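Local coordinates for amine oxidase (Emericella nidulans, PDB 3PGB), which probably oxidises primary amines to aldehydes, releasing ammonia and hydrogen peroxide, with a copper(II) ion and a topaquinone cofactor in each subunit of a dimer, at residues 179-184 with 225-230; 204-209 with 292-297; 308-313 with 522-527. One frame throughout, in Å; residues are numbered along the deposited sequence.

Contact 1: residues 179-184 with 225-230; sequences NVEPDG and DPLWQD
Leu227 reaches across to the 179-184 loop with one methyl group. Its CD1 sits 3.6 Å from Glu181 CG, and the same methyl also lies 3.6 Å from Val180 O, so it rests on a backbone carbonyl as well as on aliphatic carbon. Val180 CG1 closes the little apolar patch at 4.0 Å from Leu227 CD1, the valine and leucine side chains slipping past one another in opposite directions. Glu181 makes its nearest touch through CG: with that atom beside the backbone N (chi1 -60°) and the chain extended beyond, the carboxylate runs on toward Arg236, a long and weak ion pair.

Behind this first shell, each loop is shaped by a side chain of its own. Asn179 OD1 accepts from Glu181 N at 3.1 Å, an Asx turn that presents Val180 and Glu181 side by side. On the other loop, Gln229 folds back and gives NE2 to Leu227 O at 2.9 Å, with the donor tilted 27° from the carbonyl plane. That amide is also bound by Arg178, Ile667 and Ser664, and Val180 N is bonded to Gln665 OE1, so the segment around Gln665 ties the two loops together. Trp228 reaches the second subunit, where Arg571 of that chain makes a cation-pi contact.

Far from the copper and calcium sites, this is a loop-to-loop join between two antiparallel sheets: one loop leaves strand 176-178 of the first for helix 186-198, and the other links strands 219-223 and 235-242 of the second, consistent with the two small alpha/beta domains that precede the catalytic domain in copper amine oxidases.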
ATOM      1  N   ASN A 179     -38.986  14.124  -2.593  1.00 20.37           N
ATOM      2  CA  ASN A 179     -37.926  15.103  -2.758  1.00 20.35           C
ATOM      3  C   ASN A 179     -37.914  15.962  -1.500  1.00 20.69           C
ATOM      4  O   ASN A 179     -38.810  16.786  -1.287  1.00 20.82           O
ATOM      5  CB  ASN A 179     -38.172  15.944  -4.016  1.00 20.27           C
ATOM      6  CG  ASN A 179     -37.073  16.969  -4.274  1.00 19.38           C
ATOM      7  OD1 ASN A 179     -36.249  17.258  -3.407  1.00 18.32           O
ATOM      8  ND2 ASN A 179     -37.068  17.526  -5.474  1.00 17.88           N
ATOM      9  N   VAL A 180     -36.904  15.755  -0.662  1.00 21.03           N
ATOM     10  CA  VAL A 180     -36.859  16.367   0.668  1.00 21.22           C
ATOM     11  C   VAL A 180     -36.302  17.800   0.652  1.00 21.52           C
ATOM     12  O   VAL A 180     -36.362  18.497   1.668  1.00 21.39           O
ATOM     13  CB  VAL A 180     -36.052  15.469   1.664  1.00 21.23           C
ATOM     14  CG1 VAL A 180     -34.557  15.804   1.637  1.00 20.78           C
ATOM     15  CG2 VAL A 180     -36.602  15.610   3.064  1.00 20.69           C
ATOM     16  N   GLU A 181     -35.770  18.232  -0.495  1.00 22.04           N
ATOM     17  CA  GLU A 181     -35.286  19.606  -0.667  1.00 22.59           C
ATOM     18  C   GLU A 181     -35.857  20.260  -1.928  1.00 22.69           C
ATOM     19  O   GLU A 181     -35.111  20.603  -2.842  1.00 22.64           O
ATOM     20  CB  GLU A 181     -33.755  19.630  -0.708  1.00 22.76           C
ATOM     21  CG  GLU A 181     -33.106  19.074   0.559  1.00 23.74           C
ATOM     22  CD  GLU A 181     -31.671  19.545   0.755  1.00 24.51           C
ATOM     23  OE1 GLU A 181     -30.770  18.681   0.807  1.00 24.33           O
ATOM     24  OE2 GLU A 181     -31.453  20.776   0.861  1.00 24.70           O
ATOM     25  N   PRO A 182     -37.187  20.449  -1.972  1.00 22.99           N
ATOM     26  CA  PRO A 182     -37.835  21.008  -3.155  1.00 23.26           C
ATOM     27  C   PRO A 182     -37.814  22.529  -3.230  1.00 23.60           C
ATOM     28  O   PRO A 182     -38.132  23.086  -4.282  1.00 23.64           O
ATOM     29  CB  PRO A 182     -39.276  20.535  -3.004  1.00 23.30           C
ATOM     30  CG  PRO A 182     -39.493  20.504  -1.542  1.00 23.14           C
ATOM     31  CD  PRO A 182     -38.166  20.165  -0.908  1.00 22.89           C
ATOM     32  N   ASP A 183     -37.452  23.194  -2.135  1.00 24.15           N
ATOM     33  CA  ASP A 183     -37.545  24.655  -2.054  1.00 24.75           C
ATOM     34  C   ASP A 183     -36.182  25.307  -1.830  1.00 25.06           C
ATOM     35  O   ASP A 183     -36.036  26.179  -0.981  1.00 25.22           O
ATOM     36  CB  ASP A 183     -38.505  25.044  -0.927  1.00 24.69           C
ATOM     37  CG  ASP A 183     -39.894  24.481  -1.130  1.00 24.83           C
ATOM     38  OD1 ASP A 183     -40.577  24.905  -2.084  1.00 23.70           O
ATOM     39  OD2 ASP A 183     -40.301  23.611  -0.332  1.00 25.87           O
ATOM     40  N   GLY A 184     -35.196  24.894  -2.615  1.00 25.63           N
ATOM     41  CA  GLY A 184     -33.821  25.373  -2.464  1.00 26.03           C
ATOM     42  C   GLY A 184     -33.671  26.882  -2.388  1.00 26.37           C
ATOM     43  O   GLY A 184     -32.886  27.383  -1.589  1.00 26.87           O
ATOM     44  N   ASP A 225     -26.424  17.296   5.465  1.00 21.61           N
ATOM     45  CA  ASP A 225     -26.828  16.336   4.454  1.00 21.57           C
ATOM     46  C   ASP A 225     -26.569  14.953   5.062  1.00 21.47           C
ATOM     47  O   ASP A 225     -25.435  14.642   5.427  1.00 21.31           O
ATOM     48  CB  ASP A 225     -26.000  16.532   3.177  1.00 21.74           C
ATOM     49  CG  ASP A 225     -26.441  15.622   2.019  1.00 22.01           C
ATOM     50  OD1 ASP A 225     -27.316  14.752   2.209  1.00 21.74           O
ATOM     51  OD2 ASP A 225     -25.892  15.783   0.905  1.00 22.08           O
ATOM     52  N   PRO A 226     -27.617  14.124   5.207  1.00 21.44           N
ATOM     53  CA  PRO A 226     -29.019  14.381   4.890  1.00 21.41           C
ATOM     54  C   PRO A 226     -29.677  15.314   5.899  1.00 21.53           C
ATOM     55  O   PRO A 226     -29.096  15.610   6.945  1.00 21.53           O
ATOM     56  CB  PRO A 226     -29.647  12.991   4.963  1.00 21.25           C
ATOM     57  CG  PRO A 226     -28.822  12.266   5.919  1.00 21.00           C
ATOM     58  CD  PRO A 226     -27.431  12.771   5.763  1.00 21.27           C
ATOM     59  N   LEU A 227     -30.875  15.783   5.570  1.00 21.61           N
ATOM     60  CA  LEU A 227     -31.687  16.526   6.520  1.00 21.85           C
ATOM     61  C   LEU A 227     -32.264  15.548   7.542  1.00 22.19           C
ATOM     62  O   LEU A 227     -32.431  14.359   7.249  1.00 21.99           O
ATOM     63  CB  LEU A 227     -32.817  17.271   5.803  1.00 21.87           C
ATOM     64  CG  LEU A 227     -32.424  18.291   4.732  1.00 21.27           C
ATOM     65  CD1 LEU A 227     -33.670  18.895   4.097  1.00 20.75           C
ATOM     66  CD2 LEU A 227     -31.543  19.368   5.323  1.00 20.36           C
ATOM     67  N   TRP A 228     -32.545  16.046   8.744  1.00 22.67           N
ATOM     68  CA  TRP A 228     -33.100  15.207   9.809  1.00 23.05           C
ATOM     69  C   TRP A 228     -34.516  14.801   9.451  1.00 23.35           C
ATOM     70  O   TRP A 228     -35.321  15.642   9.046  1.00 23.54           O
ATOM     71  CB  TRP A 228     -33.093  15.943  11.150  1.00 23.07           C
ATOM     72  CG  TRP A 228     -31.768  15.918  11.866  1.00 23.21           C
ATOM     73  CD1 TRP A 228     -30.556  15.580  11.347  1.00 22.91           C
ATOM     74  CD2 TRP A 228     -31.529  16.295  13.225  1.00 23.28           C
ATOM     75  NE1 TRP A 228     -29.583  15.702  12.300  1.00 22.81           N
ATOM     76  CE2 TRP A 228     -30.151  16.142  13.463  1.00 22.98           C
ATOM     77  CE3 TRP A 228     -32.349  16.746  14.265  1.00 22.81           C
ATOM     78  CZ2 TRP A 228     -29.572  16.414  14.699  1.00 22.51           C
ATOM     79  CZ3 TRP A 228     -31.773  17.017  15.490  1.00 22.70           C
ATOM     80  CH2 TRP A 228     -30.395  16.848  15.696  1.00 22.80           C
ATOM     81  N   GLN A 229     -34.808  13.512   9.609  1.00 23.73           N
ATOM     82  CA  GLN A 229     -36.068  12.925   9.156  1.00 24.08           C
ATOM     83  C   GLN A 229     -36.688  12.060  10.256  1.00 24.74           C
ATOM     84  O   GLN A 229     -36.959  10.878  10.066  1.00 24.40           O
ATOM     85  CB  GLN A 229     -35.831  12.107   7.876  1.00 23.87           C
ATOM     86  CG  GLN A 229     -35.390  12.946   6.681  1.00 23.08           C
ATOM     87  CD  GLN A 229     -34.680  12.134   5.610  1.00 22.35           C
ATOM     88  OE1 GLN A 229     -35.174  11.098   5.171  1.00 21.45           O
ATOM     89  NE2 GLN A 229     -33.516  12.611   5.179  1.00 21.80           N
ATOM     90  N   ASP A 230     -36.906  12.674  11.413  1.00 25.91           N
ATOM     91  CA  ASP A 230     -37.585  12.017  12.528  1.00 26.69           C
ATOM     92  C   ASP A 230     -39.095  12.223  12.429  1.00 26.94           C
ATOM     93  O   ASP A 230     -39.568  13.356  12.458  1.00 27.13           O
ATOM     94  CB  ASP A 230     -37.074  12.572  13.862  1.00 26.93           C
ATOM     95  CG  ASP A 230     -35.619  12.212  14.128  1.00 28.30           C
ATOM     96  OD1 ASP A 230     -35.304  10.998  14.174  1.00 29.55           O
ATOM     97  OD2 ASP A 230     -34.791  13.141  14.301  1.00 30.31           O
TER

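Contact 2: residues 204-209 with 292-297; sequences LDLWNG and KAYWSP
Asp205 and Tyr294 join the last turns of two helices, 200-207 and 287-294, in what is probably one of the small alpha/beta domains of the copper amine oxidase fold. Helix 200-207 packs on the domain's five-stranded antiparallel sheet through Trp207, and helix 287-294 follows the last strand of that sheet, 282-284. The first residue to touch the other helix is Asp205. Its CG stands opposite the backbone N (chi1 -166°), which carries the carboxylate out toward the second helix. There Tyr294 OH donates to Asp205 OD2 at 2.8 Å, meeting it on the anti side and 17° out of the carboxylate plane. OD2 lies near the ring plane at its edge, with the carboxylate turned almost perpendicular to the ring. Lys301 forms a salt bridge with the same OD2, and this second grip, a charged one, would be expected to keep the acid ionised.

Trp295 approaches the aspartate from the opposite direction, its CH2 lying 3.9 Å from Asp205 CG; the contact is oblique.

Next in sequence, Leu206 works on the other edge of the tyrosine. Its CD1 touches Tyr294 CE2 at 3.5 Å, in the plane of the ring, and the phenol end is thus lodged between a carboxylate and a methyl. Leu206 CB meanwhile lies over one face of the Trp207 indole, which turns away from the second helix to pack on Leu256 and Leu258 of strand 255-263. In the second segment Tyr294 CD1 sits 3.6 Å above the plane of the Trp295 ring, over its centre.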
ATOM      1  N   LEU A 204     -22.465  41.150  12.522  1.00 24.42           N
ATOM      2  CA  LEU A 204     -21.537  42.259  12.272  1.00 24.78           C
ATOM      3  C   LEU A 204     -20.552  42.404  13.425  1.00 24.98           C
ATOM      4  O   LEU A 204     -19.368  42.658  13.211  1.00 24.95           O
ATOM      5  CB  LEU A 204     -22.299  43.580  12.081  1.00 24.93           C
ATOM      6  CG  LEU A 204     -22.605  44.009  10.643  1.00 25.29           C
ATOM      7  CD1 LEU A 204     -23.629  45.138  10.629  1.00 25.35           C
ATOM      8  CD2 LEU A 204     -21.318  44.430   9.933  1.00 25.11           C
ATOM      9  N   ASP A 205     -21.052  42.254  14.647  1.00 25.28           N
ATOM     10  CA  ASP A 205     -20.224  42.391  15.845  1.00 25.64           C
ATOM     11  C   ASP A 205     -19.279  41.196  16.027  1.00 25.90           C
ATOM     12  O   ASP A 205     -18.189  41.329  16.587  1.00 25.72           O
ATOM     13  CB  ASP A 205     -21.112  42.532  17.080  1.00 25.57           C
ATOM     14  CG  ASP A 205     -20.346  43.009  18.295  1.00 26.04           C
ATOM     15  OD1 ASP A 205     -19.724  44.087  18.206  1.00 26.52           O
ATOM     16  OD2 ASP A 205     -20.370  42.314  19.335  1.00 26.17           O
ATOM     17  N   LEU A 206     -19.706  40.038  15.540  1.00 26.25           N
ATOM     18  CA  LEU A 206     -18.999  38.792  15.784  1.00 26.52           C
ATOM     19  C   LEU A 206     -17.872  38.638  14.771  1.00 26.68           C
ATOM     20  O   LEU A 206     -16.752  38.280  15.137  1.00 26.89           O
ATOM     21  CB  LEU A 206     -19.988  37.617  15.703  1.00 26.59           C
ATOM     22  CG  LEU A 206     -19.943  36.465  16.715  1.00 26.64           C
ATOM     23  CD1 LEU A 206     -19.538  36.909  18.105  1.00 26.53           C
ATOM     24  CD2 LEU A 206     -21.319  35.805  16.766  1.00 26.38           C
ATOM     25  N   TRP A 207     -18.170  38.927  13.501  1.00 26.89           N
ATOM     26  CA  TRP A 207     -17.237  38.676  12.398  1.00 26.84           C
ATOM     27  C   TRP A 207     -17.175  39.771  11.313  1.00 27.15           C
ATOM     28  O   TRP A 207     -16.664  39.516  10.219  1.00 26.82           O
ATOM     29  CB  TRP A 207     -17.611  37.366  11.705  1.00 26.83           C
ATOM     30  CG  TRP A 207     -18.110  36.278  12.596  1.00 26.16           C
ATOM     31  CD1 TRP A 207     -17.419  35.637  13.584  1.00 25.75           C
ATOM     32  CD2 TRP A 207     -19.403  35.675  12.554  1.00 25.60           C
ATOM     33  NE1 TRP A 207     -18.207  34.679  14.168  1.00 25.64           N
ATOM     34  CE2 TRP A 207     -19.432  34.681  13.555  1.00 25.95           C
ATOM     35  CE3 TRP A 207     -20.543  35.881  11.775  1.00 25.27           C
ATOM     36  CZ2 TRP A 207     -20.563  33.891  13.793  1.00 25.39           C
ATOM     37  CZ3 TRP A 207     -21.667  35.094  12.009  1.00 25.08           C
ATOM     38  CH2 TRP A 207     -21.666  34.115  13.012  1.00 25.05           C
ATOM     39  N   ASN A 208     -17.674  40.976  11.609  1.00 27.53           N
ATOM     40  CA  ASN A 208     -17.766  42.065  10.615  1.00 27.74           C
ATOM     41  C   ASN A 208     -18.428  41.613   9.312  1.00 27.71           C
ATOM     42  O   ASN A 208     -17.978  41.977   8.230  1.00 27.89           O
ATOM     43  CB  ASN A 208     -16.381  42.682  10.325  1.00 27.83           C
ATOM     44  CG  ASN A 208     -15.790  43.418  11.526  1.00 28.61           C
ATOM     45  OD1 ASN A 208     -16.509  43.823  12.443  1.00 30.64           O
ATOM     46  ND2 ASN A 208     -14.472  43.604  11.518  1.00 29.56           N
ATOM     47  N   GLY A 209     -19.497  40.825   9.417  1.00 27.80           N
ATOM     48  CA  GLY A 209     -20.157  40.269   8.236  1.00 27.95           C
ATOM     49  C   GLY A 209     -21.670  40.167   8.303  1.00 28.07           C
ATOM     50  O   GLY A 209     -22.268  40.301   9.367  1.00 28.27           O
ATOM     51  N   LYS A 292     -30.691  38.541  23.832  1.00 29.08           N
ATOM     52  CA  LYS A 292     -30.516  39.034  25.205  1.00 28.87           C
ATOM     53  C   LYS A 292     -29.212  38.517  25.809  1.00 28.63           C
ATOM     54  O   LYS A 292     -28.501  39.257  26.484  1.00 28.66           O
ATOM     55  CB  LYS A 292     -31.701  38.637  26.096  1.00 28.79           C
ATOM     56  N   ALA A 293     -28.901  37.249  25.555  1.00 28.34           N
ATOM     57  CA  ALA A 293     -27.675  36.643  26.059  1.00 28.18           C
ATOM     58  C   ALA A 293     -26.438  37.262  25.416  1.00 28.00           C
ATOM     59  O   ALA A 293     -25.484  37.597  26.115  1.00 27.95           O
ATOM     60  CB  ALA A 293     -27.691  35.141  25.835  1.00 28.22           C
ATOM     61  N   TYR A 294     -26.464  37.420  24.091  1.00 27.86           N
ATOM     62  CA  TYR A 294     -25.323  37.963  23.350  1.00 27.61           C
ATOM     63  C   TYR A 294     -24.865  39.304  23.914  1.00 27.69           C
ATOM     64  O   TYR A 294     -23.708  39.455  24.322  1.00 27.60           O
ATOM     65  CB  TYR A 294     -25.657  38.125  21.861  1.00 27.51           C
ATOM     66  CG  TYR A 294     -24.464  38.550  21.036  1.00 26.90           C
ATOM     67  CD1 TYR A 294     -24.269  39.880  20.693  1.00 26.56           C
ATOM     68  CD2 TYR A 294     -23.510  37.618  20.628  1.00 26.71           C
ATOM     69  CE1 TYR A 294     -23.163  40.274  19.947  1.00 26.86           C
ATOM     70  CE2 TYR A 294     -22.402  37.996  19.889  1.00 26.09           C
ATOM     71  CZ  TYR A 294     -22.234  39.324  19.550  1.00 26.64           C
ATOM     72  OH  TYR A 294     -21.138  39.706  18.821  1.00 26.87           O
ATOM     73  N   TRP A 295     -25.786  40.265  23.948  1.00 27.71           N
ATOM     74  CA  TRP A 295     -25.476  41.632  24.380  1.00 27.73           C
ATOM     75  C   TRP A 295     -25.399  41.828  25.908  1.00 27.98           C
ATOM     76  O   TRP A 295     -25.172  42.947  26.370  1.00 28.04           O
ATOM     77  CB  TRP A 295     -26.483  42.626  23.787  1.00 27.59           C
ATOM     78  CG  TRP A 295     -26.484  42.683  22.288  1.00 26.57           C
ATOM     79  CD1 TRP A 295     -27.460  42.224  21.452  1.00 25.50           C
ATOM     80  CD2 TRP A 295     -25.463  43.236  21.449  1.00 25.55           C
ATOM     81  NE1 TRP A 295     -27.109  42.458  20.145  1.00 25.20           N
ATOM     82  CE2 TRP A 295     -25.888  43.076  20.115  1.00 24.85           C
ATOM     83  CE3 TRP A 295     -24.228  43.847  21.695  1.00 25.99           C
ATOM     84  CZ2 TRP A 295     -25.126  43.510  19.028  1.00 25.20           C
ATOM     85  CZ3 TRP A 295     -23.467  44.278  20.610  1.00 25.63           C
ATOM     86  CH2 TRP A 295     -23.922  44.106  19.295  1.00 25.17           C
ATOM     87  N   SER A 296     -25.584  40.762  26.689  1.00 28.16           N
ATOM     88  CA  SER A 296     -25.347  40.831  28.133  1.00 28.48           C
ATOM     89  C   SER A 296     -23.859  41.008  28.437  1.00 28.54           C
ATOM     90  O   SER A 296     -23.010  40.535  27.675  1.00 28.63           O
ATOM     91  CB  SER A 296     -25.832  39.564  28.835  1.00 28.50           C
ATOM     92  OG  SER A 296     -27.237  39.451  28.757  1.00 29.44           O
ATOM     93  N   PRO A 297     -23.534  41.683  29.556  1.00 28.48           N
ATOM     94  CA  PRO A 297     -22.131  41.743  29.960  1.00 28.45           C
ATOM     95  C   PRO A 297     -21.602  40.362  30.321  1.00 28.23           C
ATOM     96  O   PRO A 297     -22.338  39.560  30.892  1.00 28.33           O
ATOM     97  CB  PRO A 297     -22.144  42.667  31.189  1.00 28.49           C
ATOM     98  CG  PRO A 297     -23.574  42.757  31.613  1.00 28.62           C
ATOM     99  CD  PRO A 297     -24.395  42.533  30.397  1.00 28.47           C
TER

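Contact 3: residues 308-313 with 522-527; sequences GAWAHT and QIHDSL
Leu527 O is gripped by two backbone amides of one strand: Ile523 N donates to it at 2.9 Å, and His524 N reaches it more weakly at 3.4 Å. Two successive residues facing one partner make a classic beta bulge. Leu527 N returns a bond to His524 O at 2.9 Å, which closes the tight turn through Asp525 and Ser526. His524 and Leu527 both point toward the 308-313 segment.

What they meet is the indole of Trp310. His524 lays its imidazole over one face as an offset stack, the ring centroid 3.8 Å from that of the six-membered ring and the planes 18° apart. CE1 leads, at 3.3 Å from Trp310 CD2, so the imidazole rests over the junction of the two indole rings. Leu527 comes in obliquely beside it, its CD2 at 3.7 Å from Trp310 CZ3. Here a short antiparallel hairpin within the range of the copper-binding enzyme domain is pinned to a 3-10 turn (309-311) in the connection leading from helix 287-294 to that domain. The side chain of Leu527 is about 13 Å from the copper.

The tryptophan is held from several directions. With chi1 at 69°, CG sits between the backbone N and the carbonyl carbon, and NE1 donates to Val306 O, fixing how the indole is turned. Ala311 CB packs over the centre of the face opposite His524. The histidine is similarly sandwiched: Asp525 OD2 lies 3.4 Å above its other face, a position that would tend to stabilise positive charge on the imidazole. Beyond the turn, Asp525 packs against Phe610 of the second subunit.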
ATOM      1  N   GLY A 308      -7.036  33.397   3.986  1.00 20.00           N
ATOM      2  CA  GLY A 308      -5.668  33.879   3.846  1.00 19.94           C
ATOM      3  C   GLY A 308      -4.821  32.814   3.184  1.00 20.02           C
ATOM      4  O   GLY A 308      -5.300  31.702   2.927  1.00 20.39           O
ATOM      5  N   ALA A 309      -3.563  33.145   2.907  1.00 19.83           N
ATOM      6  CA  ALA A 309      -2.636  32.230   2.215  1.00 19.63           C
ATOM      7  C   ALA A 309      -2.654  30.806   2.784  1.00 19.32           C
ATOM      8  O   ALA A 309      -2.546  29.831   2.034  1.00 19.25           O
ATOM      9  CB  ALA A 309      -1.215  32.791   2.251  1.00 19.57           C
ATOM     10  N   TRP A 310      -2.791  30.708   4.108  1.00 19.03           N
ATOM     11  CA  TRP A 310      -2.871  29.428   4.820  1.00 18.63           C
ATOM     12  C   TRP A 310      -3.922  28.471   4.254  1.00 18.31           C
ATOM     13  O   TRP A 310      -3.735  27.255   4.303  1.00 18.11           O
ATOM     14  CB  TRP A 310      -3.154  29.667   6.311  1.00 18.53           C
ATOM     15  CG  TRP A 310      -4.537  30.206   6.609  1.00 18.59           C
ATOM     16  CD1 TRP A 310      -4.921  31.516   6.640  1.00 18.98           C
ATOM     17  CD2 TRP A 310      -5.711  29.440   6.922  1.00 18.81           C
ATOM     18  NE1 TRP A 310      -6.260  31.617   6.958  1.00 18.58           N
ATOM     19  CE2 TRP A 310      -6.767  30.357   7.135  1.00 18.66           C
ATOM     20  CE3 TRP A 310      -5.970  28.072   7.051  1.00 18.49           C
ATOM     21  CZ2 TRP A 310      -8.057  29.948   7.461  1.00 18.57           C
ATOM     22  CZ3 TRP A 310      -7.257  27.667   7.378  1.00 18.42           C
ATOM     23  CH2 TRP A 310      -8.282  28.604   7.578  1.00 18.55           C
ATOM     24  N   ALA A 311      -5.022  29.022   3.735  1.00 18.03           N
ATOM     25  CA  ALA A 311      -6.114  28.223   3.158  1.00 17.89           C
ATOM     26  C   ALA A 311      -6.060  28.100   1.631  1.00 17.82           C
ATOM     27  O   ALA A 311      -6.959  27.517   1.026  1.00 17.51           O
ATOM     28  CB  ALA A 311      -7.461  28.804   3.580  1.00 17.80           C
ATOM     29  N   HIS A 312      -5.011  28.636   1.013  1.00 18.03           N
ATOM     30  CA  HIS A 312      -4.891  28.636  -0.443  1.00 18.22           C
ATOM     31  C   HIS A 312      -3.834  27.640  -0.907  1.00 18.55           C
ATOM     32  O   HIS A 312      -2.917  27.313  -0.167  1.00 18.44           O
ATOM     33  CB  HIS A 312      -4.554  30.039  -0.939  1.00 18.18           C
ATOM     34  CG  HIS A 312      -5.619  31.049  -0.652  1.00 18.49           C
ATOM     35  ND1 HIS A 312      -5.421  32.404  -0.808  1.00 18.85           N
ATOM     36  CD2 HIS A 312      -6.892  30.904  -0.213  1.00 18.34           C
ATOM     37  CE1 HIS A 312      -6.528  33.046  -0.487  1.00 18.61           C
ATOM     38  NE2 HIS A 312      -7.435  32.160  -0.123  1.00 17.98           N
ATOM     39  N   THR A 313      -3.960  27.181  -2.148  1.00 19.18           N
ATOM     40  CA  THR A 313      -3.149  26.071  -2.664  1.00 19.64           C
ATOM     41  C   THR A 313      -1.876  26.504  -3.391  1.00 20.03           C
ATOM     42  O   THR A 313      -1.025  25.664  -3.692  1.00 20.34           O
ATOM     43  CB  THR A 313      -3.979  25.213  -3.619  1.00 19.61           C
ATOM     44  OG1 THR A 313      -4.496  26.041  -4.669  1.00 19.38           O
ATOM     45  CG2 THR A 313      -5.133  24.564  -2.869  1.00 19.63           C
ATOM     46  N   GLN A 522      -7.454  21.026  17.082  1.00 16.92           N
ATOM     47  CA  GLN A 522      -7.398  22.407  16.656  1.00 17.01           C
ATOM     48  C   GLN A 522      -6.183  22.561  15.734  1.00 16.88           C
ATOM     49  O   GLN A 522      -5.052  22.319  16.152  1.00 16.93           O
ATOM     50  CB  GLN A 522      -7.288  23.336  17.864  1.00 17.16           C
ATOM     51  CG  GLN A 522      -7.355  24.808  17.513  1.00 17.77           C
ATOM     52  CD  GLN A 522      -7.665  25.691  18.708  1.00 19.34           C
ATOM     53  OE1 GLN A 522      -7.774  26.910  18.548  1.00 21.50           O
ATOM     54  N   ILE A 523      -6.420  22.950  14.485  1.00 16.87           N
ATOM     55  CA  ILE A 523      -5.342  23.069  13.492  1.00 16.78           C
ATOM     56  C   ILE A 523      -5.102  24.495  12.978  1.00 16.72           C
ATOM     57  O   ILE A 523      -4.163  24.720  12.208  1.00 16.51           O
ATOM     58  CB  ILE A 523      -5.579  22.115  12.294  1.00 16.87           C
ATOM     59  CG1 ILE A 523      -6.888  22.444  11.568  1.00 16.60           C
ATOM     60  CG2 ILE A 523      -5.587  20.662  12.776  1.00 16.69           C
ATOM     61  CD1 ILE A 523      -7.035  21.725  10.263  1.00 16.92           C
ATOM     62  N   HIS A 524      -5.937  25.446  13.400  1.00 16.80           N
ATOM     63  CA  HIS A 524      -5.741  26.869  13.069  1.00 16.94           C
ATOM     64  C   HIS A 524      -6.429  27.788  14.087  1.00 16.94           C
ATOM     65  O   HIS A 524      -7.177  27.323  14.938  1.00 17.00           O
ATOM     66  CB  HIS A 524      -6.232  27.179  11.653  1.00 16.85           C
ATOM     67  CG  HIS A 524      -5.392  28.192  10.940  1.00 17.25           C
ATOM     68  ND1 HIS A 524      -5.841  29.464  10.655  1.00 17.71           N
ATOM     69  CD2 HIS A 524      -4.123  28.126  10.476  1.00 17.20           C
ATOM     70  CE1 HIS A 524      -4.887  30.134  10.035  1.00 17.49           C
ATOM     71  NE2 HIS A 524      -3.834  29.346   9.914  1.00 17.49           N
ATOM     72  N   ASP A 525      -6.173  29.090  13.981  1.00 17.10           N
ATOM     73  CA  ASP A 525      -6.602  30.086  14.983  1.00 17.30           C
ATOM     74  C   ASP A 525      -7.967  29.785  15.605  1.00 16.74           C
ATOM     75  O   ASP A 525      -8.120  29.846  16.824  1.00 16.69           O
ATOM     76  CB  ASP A 525      -6.601  31.509  14.395  1.00 17.58           C
ATOM     77  CG  ASP A 525      -5.252  31.903  13.782  1.00 19.47           C
ATOM     78  OD1 ASP A 525      -4.980  33.123  13.663  1.00 21.83           O
ATOM     79  OD2 ASP A 525      -4.467  30.999  13.407  1.00 21.08           O
ATOM     80  N   SER A 526      -8.946  29.452  14.772  1.00 16.44           N
ATOM     81  CA  SER A 526     -10.281  29.085  15.256  1.00 16.12           C
ATOM     82  C   SER A 526     -10.845  27.885  14.496  1.00 16.04           C
ATOM     83  O   SER A 526     -12.058  27.787  14.269  1.00 15.66           O
ATOM     84  CB  SER A 526     -11.221  30.288  15.151  1.00 16.15           C
ATOM     85  OG  SER A 526     -10.792  31.326  16.012  1.00 15.85           O
ATOM     86  N   LEU A 527      -9.956  26.958  14.135  1.00 16.07           N
ATOM     87  CA  LEU A 527     -10.292  25.868  13.222  1.00 15.96           C
ATOM     88  C   LEU A 527     -10.043  24.498  13.837  1.00 15.94           C
ATOM     89  O   LEU A 527      -8.981  24.253  14.403  1.00 16.00           O
ATOM     90  CB  LEU A 527      -9.475  25.987  11.932  1.00 15.90           C
ATOM     91  CG  LEU A 527     -10.041  25.243  10.719  1.00 15.89           C
ATOM     92  CD1 LEU A 527     -11.334  25.902  10.297  1.00 16.17           C
ATOM     93  CD2 LEU A 527      -9.059  25.228   9.566  1.00 15.33           C
TER

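In the fold
Contacts 1 and 2 interlock along the chain: their segments alternate, and the ends of contact 2 embrace the later loop of contact 1. Both border the run of helices and sheet between residues 186 and 294, though their centres are 30 Å apart. Contact 3 follows in series, spanning from the connection after helix 287-294 to a hairpin more than 200 residues on, and so ties that region to the catalytic domain. Its nearest atoms are about 8 Å from contact 2 and about 18 Å from contact 1. Contacts 1 and 3 also touch the second subunit, placing both near the dimer interface; contact 2 lies farther out.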